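Local coordinates for protein beta-n-acetylhexosaminidase (Streptococcus pneumoniae, PDB 4AZI) that removes terminal beta-linked N-acetylglucosamine residues from glycans, acting as a family 20 glycoside hydrolase catalytic module, at residues A[31-36]-A[344-349]; A[51-56]-A[168-173]; A[192-197]-A[231-236]; A[305-310]-A[354-359]. The protein carries 2 engineered substitutions. All blocks are in the same frame, centred on the assembly; numbering follows the deposited sequence.

Contact 1: residues A[31-36]-A[344-349]; sequences VDKASE and ELMTAF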
# COMPACT_ATOMS: atom_id res chain seq x y z
N VAL A 31 7.34 -3.01 -10.88
CA VAL A 31 8.26 -3.88 -10.13
C VAL A 31 9.70 -3.75 -10.66
O VAL A 31 10.64 -3.56 -9.89
CB VAL A 31 7.81 -5.37 -10.18
CG1 VAL A 31 8.94 -6.31 -9.79
CG2 VAL A 31 6.60 -5.59 -9.28
N ASP A 32 9.83 -3.85 -11.99
CA ASP A 32 11.10 -3.67 -12.71
C ASP A 32 11.77 -2.34 -12.40
O ASP A 32 12.96 -2.30 -12.09
CB ASP A 32 10.86 -3.72 -14.23
CG ASP A 32 10.55 -5.11 -14.73
OD1 ASP A 32 10.72 -6.08 -13.97
OD2 ASP A 32 10.16 -5.22 -15.92
N LYS A 33 10.99 -1.26 -12.53
CA LYS A 33 11.49 0.08 -12.25
C LYS A 33 11.85 0.25 -10.79
O LYS A 33 12.84 0.91 -10.49
CB LYS A 33 10.46 1.14 -12.67
CG LYS A 33 11.05 2.54 -12.80
CD LYS A 33 12.08 2.60 -13.91
CE LYS A 33 12.74 3.96 -14.00
NZ LYS A 33 13.80 3.99 -15.05
N ALA A 34 11.07 -0.34 -9.89
CA ALA A 34 11.38 -0.31 -8.46
C ALA A 34 12.68 -1.06 -8.16
O ALA A 34 13.51 -0.58 -7.39
CB ALA A 34 10.23 -0.87 -7.64
N SER A 35 12.85 -2.22 -8.79
CA SER A 35 14.05 -3.03 -8.61
C SER A 35 15.32 -2.33 -9.10
O SER A 35 16.38 -2.45 -8.48
CB SER A 35 13.90 -4.37 -9.32
OG SER A 35 15.09 -5.13 -9.16
N GLU A 36 15.22 -1.59 -10.21
CA GLU A 36 16.39 -0.92 -10.75
C GLU A 36 16.77 0.29 -9.91
O GLU A 36 17.96 0.60 -9.76
CB GLU A 36 16.16 -0.51 -12.21
CG GLU A 36 15.78 0.96 -12.40
CD GLU A 36 16.00 1.45 -13.81
OE1 GLU A 36 15.41 0.87 -14.75
OE2 GLU A 36 16.76 2.43 -13.99
N GLU A 344 9.48 8.94 -13.52
CA GLU A 344 10.24 10.14 -13.15
C GLU A 344 10.12 10.44 -11.65
O GLU A 344 11.11 10.77 -10.99
CB GLU A 344 9.81 11.36 -13.98
CG GLU A 344 10.68 12.59 -13.69
CD GLU A 344 10.18 13.86 -14.35
OE1 GLU A 344 9.12 13.83 -15.01
OE2 GLU A 344 10.85 14.90 -14.19
N LEU A 345 8.91 10.31 -11.11
CA LEU A 345 8.68 10.55 -9.69
C LEU A 345 9.46 9.55 -8.83
O LEU A 345 10.15 9.95 -7.89
CB LEU A 345 7.17 10.50 -9.38
CG LEU A 345 6.67 10.91 -7.99
CD1 LEU A 345 7.22 12.26 -7.55
CD2 LEU A 345 5.15 10.93 -7.98
N MET A 346 9.37 8.26 -9.19
CA MET A 346 10.14 7.22 -8.52
C MET A 346 11.64 7.46 -8.57
O MET A 346 12.32 7.29 -7.57
CB MET A 346 9.83 5.85 -9.12
CG MET A 346 8.44 5.32 -8.79
SD MET A 346 8.07 3.83 -9.70
CE MET A 346 9.12 2.64 -8.86
N THR A 347 12.15 7.84 -9.75
CA THR A 347 13.58 8.08 -9.95
C THR A 347 14.08 9.25 -9.11
O THR A 347 15.13 9.15 -8.47
CB THR A 347 13.89 8.31 -11.45
OG1 THR A 347 13.45 7.18 -12.21
CG2 THR A 347 15.39 8.51 -11.68
N ALA A 348 13.31 10.34 -9.09
CA ALA A 348 13.63 11.52 -8.29
C ALA A 348 13.78 11.21 -6.79
O ALA A 348 14.74 11.64 -6.16
CB ALA A 348 12.59 12.61 -8.51
N PHE A 349 12.83 10.45 -6.24
CA PHE A 349 12.87 10.02 -4.83
C PHE A 349 14.11 9.15 -4.55
O PHE A 349 14.77 9.33 -3.53
CB PHE A 349 11.57 9.28 -4.46
CG PHE A 349 11.34 9.12 -2.97
CD1 PHE A 349 11.61 10.16 -2.08
CD2 PHE A 349 10.81 7.93 -2.47
CE1 PHE A 349 11.38 10.01 -0.71
CE2 PHE A 349 10.58 7.77 -1.11
CZ PHE A 349 10.86 8.81 -0.23
O HOH W 1 15.10 6.23 -14.41
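M346 and A34 show how one flexible side chain can bridge two helices that run side by side. The helical segments 31-36 and 344-349 are nearly parallel (18° between their directions), and the axes of these short segments pass 10.4 Å apart, a gap their side chains have to span. M346 sends its chain across with CG anti to its own carbonyl carbon (chi1 -71°). It stays extended at the next bond and then turns at the thioether, which lays the terminal methyl against the opposite backbone. CE of M346 rests 3.7 Å from N of A34 and 3.9 Å from CB of A34, so the methyl meets both the peptide and the small side chain.

Beside this apolar bridge runs a polar one. K33 starts with CG anti to its backbone N and bends at its second torsion (64°), which carries CE to 3.8 Å from OG1 of T347. The ammonium donates to a water (K33 NZ to water O, 2.7 Å), and that water in turn donates to the hydroxyl (water O to T347 OG1, 2.9 Å). OG1 is also hydrogen-bonded to the carbonyl of F343, one turn back. K33 NZ additionally forms a salt bridge with E36 OE2 at 3.5 Å.

These are the helices that follow the first and the eighth strand of the TIM barrel, 24-37 and 339-352, which close its outer ring side by side. On helix 24-37, V31 points away from 344-349 and packs on helix 94-106; on the other helix, L345 lies against helix 294-303 and strand 321-329.

Contact 2: residues A[51-56]-A[168-173]; sequences LRFLLD and DFFAGK. With EDO (1,2-ethanediol), chain E.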
# COMPACT_ATOMS: atom_id res chain seq x y z
N LEU A 51 -13.07 -2.67 -6.14
CA LEU A 51 -12.42 -3.88 -5.63
C LEU A 51 -11.98 -4.72 -6.82
O LEU A 51 -12.79 -5.44 -7.42
CB LEU A 51 -13.37 -4.66 -4.72
CG LEU A 51 -12.82 -5.97 -4.15
CD1 LEU A 51 -12.45 -6.89 -5.30
CD2 LEU A 51 -11.62 -5.74 -3.24
N ARG A 52 -10.69 -4.63 -7.14
CA ARG A 52 -10.14 -5.15 -8.39
C ARG A 52 -9.26 -6.39 -8.21
O ARG A 52 -8.21 -6.53 -8.83
CB ARG A 52 -9.40 -4.04 -9.14
CG ARG A 52 -10.25 -2.78 -9.33
CD ARG A 52 -9.70 -1.85 -10.39
NE ARG A 52 -10.59 -0.71 -10.59
CZ ARG A 52 -11.64 -0.70 -11.41
NH1 ARG A 52 -11.93 -1.78 -12.13
NH2 ARG A 52 -12.40 0.38 -11.52
N PHE A 53 -9.72 -7.29 -7.34
CA PHE A 53 -9.06 -8.58 -7.13
C PHE A 53 -10.08 -9.63 -6.73
O PHE A 53 -10.79 -9.49 -5.73
CB PHE A 53 -7.96 -8.47 -6.07
CG PHE A 53 -7.23 -9.76 -5.79
CD1 PHE A 53 -6.93 -10.65 -6.82
CD2 PHE A 53 -6.82 -10.06 -4.50
CE1 PHE A 53 -6.25 -11.84 -6.55
CE2 PHE A 53 -6.13 -11.24 -4.23
CZ PHE A 53 -5.85 -12.13 -5.26
N LEU A 54 -10.15 -10.68 -7.53
CA LEU A 54 -10.98 -11.85 -7.22
C LEU A 54 -10.12 -13.10 -7.11
O LEU A 54 -9.30 -13.39 -7.98
CB LEU A 54 -12.05 -12.07 -8.29
CG LEU A 54 -13.00 -10.92 -8.62
CD1 LEU A 54 -13.72 -11.21 -9.92
CD2 LEU A 54 -13.97 -10.70 -7.47
N LEU A 55 -10.32 -13.82 -6.01
CA LEU A 55 -9.74 -15.13 -5.82
C LEU A 55 -10.50 -16.16 -6.65
O LEU A 55 -11.65 -15.92 -7.03
CB LEU A 55 -9.82 -15.54 -4.34
CG LEU A 55 -9.40 -14.55 -3.25
CD1 LEU A 55 -9.93 -14.99 -1.89
CD2 LEU A 55 -7.88 -14.39 -3.23
N ASP A 56 -9.88 -17.30 -6.90
CA ASP A 56 -10.53 -18.40 -7.60
C ASP A 56 -11.79 -18.88 -6.88
O ASP A 56 -12.81 -19.12 -7.53
CB ASP A 56 -9.56 -19.56 -7.83
CG ASP A 56 -8.44 -19.19 -8.78
OD1 ASP A 56 -8.66 -18.35 -9.68
OD2 ASP A 56 -7.33 -19.73 -8.62
N ASP A 168 -6.32 -14.86 3.95
CA ASP A 168 -5.99 -16.28 3.74
C ASP A 168 -5.09 -16.49 2.51
O ASP A 168 -4.09 -17.22 2.59
CB ASP A 168 -7.27 -17.15 3.70
CG ASP A 168 -7.98 -17.24 5.08
OD1 ASP A 168 -7.32 -16.97 6.09
OD2 ASP A 168 -9.19 -17.56 5.17
N PHE A 169 -5.40 -15.82 1.40
CA PHE A 169 -4.55 -15.93 0.19
C PHE A 169 -3.15 -15.32 0.38
O PHE A 169 -2.16 -15.92 -0.03
CB PHE A 169 -5.26 -15.34 -1.03
CG PHE A 169 -4.35 -15.10 -2.21
CD1 PHE A 169 -4.05 -16.13 -3.10
CD2 PHE A 169 -3.78 -13.84 -2.42
CE1 PHE A 169 -3.21 -15.91 -4.18
CE2 PHE A 169 -2.93 -13.62 -3.51
CZ PHE A 169 -2.64 -14.66 -4.38
N PHE A 170 -3.07 -14.15 1.02
CA PHE A 170 -1.78 -13.47 1.24
C PHE A 170 -0.92 -14.08 2.35
O PHE A 170 0.29 -13.92 2.32
CB PHE A 170 -1.97 -11.96 1.46
CG PHE A 170 -2.47 -11.23 0.26
CD1 PHE A 170 -1.71 -11.15 -0.89
CD2 PHE A 170 -3.73 -10.63 0.27
CE1 PHE A 170 -2.18 -10.48 -2.02
CE2 PHE A 170 -4.21 -9.96 -0.85
CZ PHE A 170 -3.43 -9.89 -2.00
N ALA A 171 -1.55 -14.76 3.31
CA ALA A 171 -0.82 -15.45 4.38
C ALA A 171 0.30 -16.30 3.80
O ALA A 171 0.06 -17.20 3.00
CB ALA A 171 -1.75 -16.30 5.24
N GLY A 172 1.53 -15.99 4.19
CA GLY A 172 2.70 -16.70 3.70
C GLY A 172 3.17 -16.31 2.31
O GLY A 172 4.11 -16.91 1.79
N LYS A 173 2.53 -15.31 1.70
CA LYS A 173 2.97 -14.78 0.40
C LYS A 173 3.54 -13.36 0.56
O LYS A 173 4.41 -12.94 -0.21
CB LYS A 173 1.81 -14.78 -0.60
CG LYS A 173 1.25 -16.16 -0.94
CD LYS A 173 0.29 -16.11 -2.12
CE LYS A 173 -0.35 -17.47 -2.40
NZ LYS A 173 -1.10 -18.03 -1.23
C1 EDO E . -4.94 -19.81 -2.27
O1 EDO E . -6.02 -20.34 -3.05
C2 EDO E . -3.67 -20.55 -2.66
O2 EDO E . -2.64 -19.60 -2.93
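F169 receives both F53 and L55 at the C-terminal end of helix 153-170, a compact example of aromatic rings closing the seam between a loop and a helix end. Its CG stands anti to the backbone N (chi1 166°), and the edge of F53 points at a face of F169 in an offset edge-to-face pair, with planes at 62° and F53 CZ 3.7 Å from F169 CE2. L55 comes in nearer the root of the same side chain, its CD2 lying 3.6 Å from CB of F169.

Next in sequence, F170 brings its tip alongside F53 at an oblique tilt, with F170 CZ 3.8 Å from F53 CE2. Its own face is covered by its neighbour, since CD2 of F169 sits above the centre of the F170 ring. A171 then leaves the helix, and G172 takes a positive phi as the chain turns back.

K173 closes the turn. Its N bonds to O of F170, and its NZ donates to O of F169 at 2.6 Å in the carbonyl plane. NZ of K173 also binds O2 of an ethanediol, probably from the crystallisation liquor, at 2.8 Å, a molecule that Q94 holds too.

F53, F169 and F170 form a buried aromatic cluster, flanked by V97 and T98 of helix 94-106. It lies in the helical layer of a TIM barrel, where the loop following the second strand packs between helices.

Contact 3: residues A[192-197]-A[231-236]; sequences QGWYYL and FYYEDK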
# COMPACT_ATOMS: atom_id res chain seq x y z
N GLN A 192 -15.48 14.98 7.74
CA GLN A 192 -15.44 15.11 9.20
C GLN A 192 -15.86 13.81 9.86
O GLN A 192 -16.44 13.80 10.94
CB GLN A 192 -16.36 16.25 9.66
CG GLN A 192 -16.13 17.58 8.94
CD GLN A 192 -17.21 18.59 9.27
OE1 GLN A 192 -18.13 18.81 8.49
NE2 GLN A 192 -17.12 19.18 10.47
N GLY A 193 -15.53 12.69 9.21
CA GLY A 193 -15.94 11.36 9.65
C GLY A 193 -15.74 11.05 11.12
O GLY A 193 -16.64 10.54 11.78
N TRP A 194 -14.56 11.38 11.65
CA TRP A 194 -14.22 11.06 13.05
C TRP A 194 -15.00 11.86 14.04
O TRP A 194 -15.45 11.33 15.08
CB TRP A 194 -12.71 11.19 13.27
CG TRP A 194 -11.96 10.51 12.15
CD1 TRP A 194 -11.22 11.09 11.12
CD2 TRP A 194 -11.95 9.08 11.85
NE1 TRP A 194 -10.74 10.14 10.25
CE2 TRP A 194 -11.14 8.91 10.64
CE3 TRP A 194 -12.48 7.95 12.46
CZ2 TRP A 194 -10.89 7.67 10.08
CZ3 TRP A 194 -12.23 6.70 11.89
CH2 TRP A 194 -11.46 6.57 10.72
N TYR A 195 -15.17 13.14 13.75
CA TYR A 195 -16.05 14.00 14.52
C TYR A 195 -17.48 13.42 14.57
O TYR A 195 -18.09 13.39 15.63
CB TYR A 195 -16.02 15.44 13.97
CG TYR A 195 -16.86 16.43 14.76
CD1 TYR A 195 -16.56 16.73 16.09
CD2 TYR A 195 -17.94 17.07 14.16
CE1 TYR A 195 -17.34 17.64 16.81
CE2 TYR A 195 -18.72 17.97 14.87
CZ TYR A 195 -18.41 18.25 16.19
OH TYR A 195 -19.19 19.15 16.87
N TYR A 196 -17.98 12.91 13.45
CA TYR A 196 -19.34 12.31 13.41
C TYR A 196 -19.45 11.01 14.21
O TYR A 196 -20.44 10.81 14.92
CB TYR A 196 -19.82 12.09 11.98
CG TYR A 196 -20.39 13.31 11.29
CD1 TYR A 196 -19.60 14.44 11.05
CD2 TYR A 196 -21.71 13.32 10.85
CE1 TYR A 196 -20.12 15.55 10.40
CE2 TYR A 196 -22.23 14.43 10.19
CZ TYR A 196 -21.44 15.54 9.97
OH TYR A 196 -21.95 16.64 9.32
N LEU A 197 -18.43 10.15 14.11
CA LEU A 197 -18.37 8.96 14.95
C LEU A 197 -18.43 9.28 16.44
O LEU A 197 -19.22 8.66 17.17
CB LEU A 197 -17.10 8.13 14.65
CG LEU A 197 -17.06 7.27 13.38
CD1 LEU A 197 -15.71 6.59 13.31
CD2 LEU A 197 -18.17 6.23 13.37
N PHE A 231 -6.78 6.50 14.31
CA PHE A 231 -6.09 6.09 15.53
C PHE A 231 -5.88 7.23 16.52
O PHE A 231 -5.21 8.22 16.20
CB PHE A 231 -4.76 5.40 15.20
CG PHE A 231 -4.92 4.02 14.61
CD1 PHE A 231 -5.30 3.86 13.28
CD2 PHE A 231 -4.69 2.89 15.38
CE1 PHE A 231 -5.45 2.59 12.73
CE2 PHE A 231 -4.83 1.61 14.84
CZ PHE A 231 -5.21 1.46 13.51
N TYR A 232 -6.44 7.08 17.71
CA TYR A 232 -6.36 8.08 18.77
C TYR A 232 -6.67 9.47 18.27
O TYR A 232 -5.87 10.39 18.40
CB TYR A 232 -4.99 8.00 19.46
CG TYR A 232 -4.84 6.71 20.21
CD1 TYR A 232 -5.26 6.60 21.53
CD2 TYR A 232 -4.31 5.57 19.59
CE1 TYR A 232 -5.15 5.41 22.22
CE2 TYR A 232 -4.19 4.38 20.27
CZ TYR A 232 -4.61 4.31 21.59
OH TYR A 232 -4.51 3.14 22.28
N TYR A 233 -7.84 9.61 17.66
CA TYR A 233 -8.25 10.89 17.06
C TYR A 233 -8.15 11.99 18.11
O TYR A 233 -8.49 11.77 19.28
CB TYR A 233 -9.68 10.79 16.51
CG TYR A 233 -10.16 12.03 15.80
CD1 TYR A 233 -9.70 12.36 14.52
CD2 TYR A 233 -11.11 12.87 16.39
CE1 TYR A 233 -10.16 13.50 13.86
CE2 TYR A 233 -11.57 14.00 15.75
CZ TYR A 233 -11.09 14.32 14.49
OH TYR A 233 -11.56 15.45 13.86
N GLU A 234 -7.62 13.13 17.68
CA GLU A 234 -7.45 14.34 18.52
C GLU A 234 -6.63 14.12 19.81
O GLU A 234 -6.89 14.76 20.84
CB GLU A 234 -8.81 15.02 18.79
CG GLU A 234 -8.74 16.55 18.65
CD GLU A 234 -10.10 17.23 18.74
OE1 GLU A 234 -11.13 16.60 18.41
OE2 GLU A 234 -10.14 18.41 19.13
N ASP A 235 -5.64 13.22 19.73
CA ASP A 235 -4.73 12.88 20.84
C ASP A 235 -5.45 12.45 22.13
O ASP A 235 -4.97 12.71 23.22
CB ASP A 235 -3.75 14.03 21.16
CG ASP A 235 -2.92 14.48 19.97
OD1 ASP A 235 -2.73 13.70 19.01
OD2 ASP A 235 -2.44 15.64 20.02
N LYS A 236 -6.61 11.79 21.99
CA LYS A 236 -7.40 11.33 23.14
C LYS A 236 -7.28 9.82 23.24
O LYS A 236 -7.13 9.14 22.23
CB LYS A 236 -8.88 11.72 22.97
CG LYS A 236 -9.15 13.22 22.81
CD LYS A 236 -9.14 13.97 24.14
CE LYS A 236 -9.66 15.40 23.99
NZ LYS A 236 -9.62 16.20 25.26
O HOH W 2 -13.23 14.30 11.82
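W194 sits on Y233 through a CH-pi contact between two excursions of a TIM barrel, the short helix 193-199 that follows the fourth strand and the loop that follows the fifth. CB of W194 lies almost squarely above the Y233 ring, 3.4 Å from its centroid and 11° off the normal. Beyond CB the indole slants away: CG is 3.8 Å from CD1 of Y233, and CD1 of W194 is the same distance from CE1 of Y233. The pyrrole part of the indole and the phenol are inclined at 38°, so the methylene, rather than a ring-on-ring stack, carries the contact. Farther along, NE1 is hydrogen-bonded to OH of Y257, a residue of the inhibitor pocket, and F206 meets the indole edge-to-face. The W194 side chain lies about 8 Å from the bound inhibitor, consistent with a second-shell residue that helps to position Y257.

Y233 reaches the helix with CG anti to its backbone N, and its hydroxyl is hydrogen-bonded to N of N258. That same OH lies 2.9 Å from a water, which accepts a hydrogen bond from the backbone N of Y195 at 3.0 Å.

Contact 4: residues A[305-310]-A[354-359]; sequences PFNQLA and KDYFRA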
# COMPACT_ATOMS: atom_id res chain seq x y z
N PRO A 305 12.56 15.68 3.80
CA PRO A 305 13.51 14.60 4.10
C PRO A 305 12.87 13.21 4.15
O PRO A 305 11.67 13.07 4.47
CB PRO A 305 14.09 15.00 5.45
CG PRO A 305 13.95 16.49 5.49
CD PRO A 305 12.63 16.76 4.81
N PHE A 306 13.66 12.19 3.81
CA PHE A 306 13.21 10.79 3.73
C PHE A 306 12.56 10.35 5.03
O PHE A 306 11.56 9.64 5.03
CB PHE A 306 14.41 9.89 3.40
CG PHE A 306 14.08 8.42 3.31
CD1 PHE A 306 13.67 7.86 2.11
CD2 PHE A 306 14.22 7.59 4.42
CE1 PHE A 306 13.39 6.50 2.01
CE2 PHE A 306 13.94 6.23 4.33
CZ PHE A 306 13.53 5.68 3.13
N ASN A 307 13.16 10.78 6.14
CA ASN A 307 12.67 10.41 7.46
C ASN A 307 11.63 11.37 8.04
O ASN A 307 11.15 11.16 9.16
CB ASN A 307 13.85 10.26 8.44
CG ASN A 307 14.65 8.98 8.21
OD1 ASN A 307 14.11 7.95 7.79
ND2 ASN A 307 15.95 9.03 8.51
N GLN A 308 11.25 12.42 7.30
CA GLN A 308 10.36 13.42 7.89
C GLN A 308 8.89 13.01 7.87
O GLN A 308 8.29 12.88 6.81
CB GLN A 308 10.56 14.78 7.23
CG GLN A 308 9.65 15.86 7.78
CD GLN A 308 10.10 17.24 7.40
OE1 GLN A 308 11.17 17.69 7.81
NE2 GLN A 308 9.27 17.94 6.63
N LEU A 309 8.30 12.81 9.05
CA LEU A 309 6.87 12.52 9.13
C LEU A 309 6.08 13.81 8.91
O LEU A 309 6.54 14.89 9.29
CB LEU A 309 6.52 11.85 10.46
CG LEU A 309 7.04 10.42 10.61
CD1 LEU A 309 7.24 10.06 12.07
CD2 LEU A 309 6.11 9.42 9.94
N ALA A 310 4.91 13.68 8.29
CA ALA A 310 4.05 14.84 8.01
C ALA A 310 3.72 15.59 9.30
O ALA A 310 3.49 14.96 10.33
CB ALA A 310 2.78 14.40 7.30
N LYS A 354 20.09 8.48 -2.18
CA LYS A 354 20.94 7.38 -2.67
C LYS A 354 21.50 6.46 -1.57
O LYS A 354 21.78 5.30 -1.84
CB LYS A 354 22.07 7.91 -3.54
CG LYS A 354 21.63 8.41 -4.91
CD LYS A 354 22.83 8.85 -5.73
CE LYS A 354 22.42 9.37 -7.10
NZ LYS A 354 21.91 10.77 -7.01
N ASP A 355 21.65 7.00 -0.36
CA ASP A 355 22.06 6.22 0.81
C ASP A 355 21.04 5.16 1.24
O ASP A 355 21.40 4.14 1.82
CB ASP A 355 22.37 7.14 2.00
CG ASP A 355 21.45 8.36 2.05
OD1 ASP A 355 21.02 8.85 0.98
OD2 ASP A 355 21.19 8.86 3.17
N TYR A 356 19.77 5.41 0.95
CA TYR A 356 18.69 4.51 1.35
C TYR A 356 18.33 3.47 0.30
O TYR A 356 17.90 2.37 0.64
CB TYR A 356 17.45 5.31 1.75
CG TYR A 356 17.61 6.03 3.07
CD1 TYR A 356 17.37 5.38 4.28
CD2 TYR A 356 18.02 7.36 3.11
CE1 TYR A 356 17.53 6.04 5.49
CE2 TYR A 356 18.18 8.03 4.31
CZ TYR A 356 17.93 7.36 5.49
OH TYR A 356 18.10 8.02 6.68
N PHE A 357 18.51 3.82 -0.96
CA PHE A 357 18.14 2.95 -2.07
C PHE A 357 19.28 2.06 -2.53
O PHE A 357 20.43 2.48 -2.57
CB PHE A 357 17.60 3.79 -3.23
CG PHE A 357 16.24 4.38 -2.97
CD1 PHE A 357 16.08 5.45 -2.10
CD2 PHE A 357 15.11 3.83 -3.57
CE1 PHE A 357 14.82 5.98 -1.85
CE2 PHE A 357 13.85 4.36 -3.32
CZ PHE A 357 13.70 5.43 -2.46
N ARG A 358 18.94 0.82 -2.89
CA ARG A 358 19.91 -0.13 -3.41
C ARG A 358 20.43 0.29 -4.77
O ARG A 358 19.74 0.99 -5.53
CB ARG A 358 19.31 -1.54 -3.53
CG ARG A 358 19.12 -2.28 -2.22
CD ARG A 358 18.66 -3.70 -2.47
NE ARG A 358 19.78 -4.62 -2.64
CZ ARG A 358 19.69 -5.87 -3.11
NH1 ARG A 358 18.51 -6.38 -3.47
NH2 ARG A 358 20.79 -6.61 -3.22
N ALA A 359 21.65 -0.14 -5.08
CA ALA A 359 22.16 -0.13 -6.44
C ALA A 359 21.30 -1.04 -7.31
O ALA A 359 20.47 -1.80 -6.80
CB ALA A 359 23.62 -0.58 -6.46
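F306 and Y356 face each other in an aromatic stack, with centroids 4.1 Å apart and planes only 18° from parallel. The closest pair is CE2 of F306 and CD1 of Y356, at 3.5 Å. Y356 overlaps the phenylalanine with the root of its side chain as well as its ring: CB lies 4.3 Å from the F306 centroid, over the face, as a CH-pi contact.

A further apolar contact flanks the pair. CE1 of F357 approaches CE1 of F306 at 4.1 Å, and the F357 ring in turn meets Y39 edge-to-face.

F306 is presented by a type I beta turn from P305 to Q308, in which N of Q308 bonds to O of P305 at 2.9 Å. With CG anti to its backbone N, F306 extends from this turn toward the other segment. The turn belongs to the loop leading into strand 321-329, the last of the TIM barrel, and OG of S324 in that strand is hydrogen-bonded to O of F306. Y356 and F357 come just after the final barrel helix, 339-352.

Polar groups gather at the phenol end. The amide of N307 stands at 86° to the Y356 ring, and its ND2 lies 3.0 Å from OH of Y356, while OD1 of N307 accepts a hydrogen bond from NZ of K9.

From the N terminus, the chain opens contact 1 at 31-36 and does not close it until 344-349, a span that takes in most of the barrel; the contact joins the helices after the first and last strands. Two smaller loops nest within it in series: contact 2 ties 51-56 to the end of helix 153-170, and contact 3 then links the excursions after strands four and five near the inhibitor pocket. Contact 4 begins at 305-310, before contact 1 is complete, and ends at 354-359, so the two cross. They also touch, F349 packing against F306 and F357, which couples the helix closure to the loop before the last strand. Contacts 1 and 3 lie on opposite sides of the chain's centre.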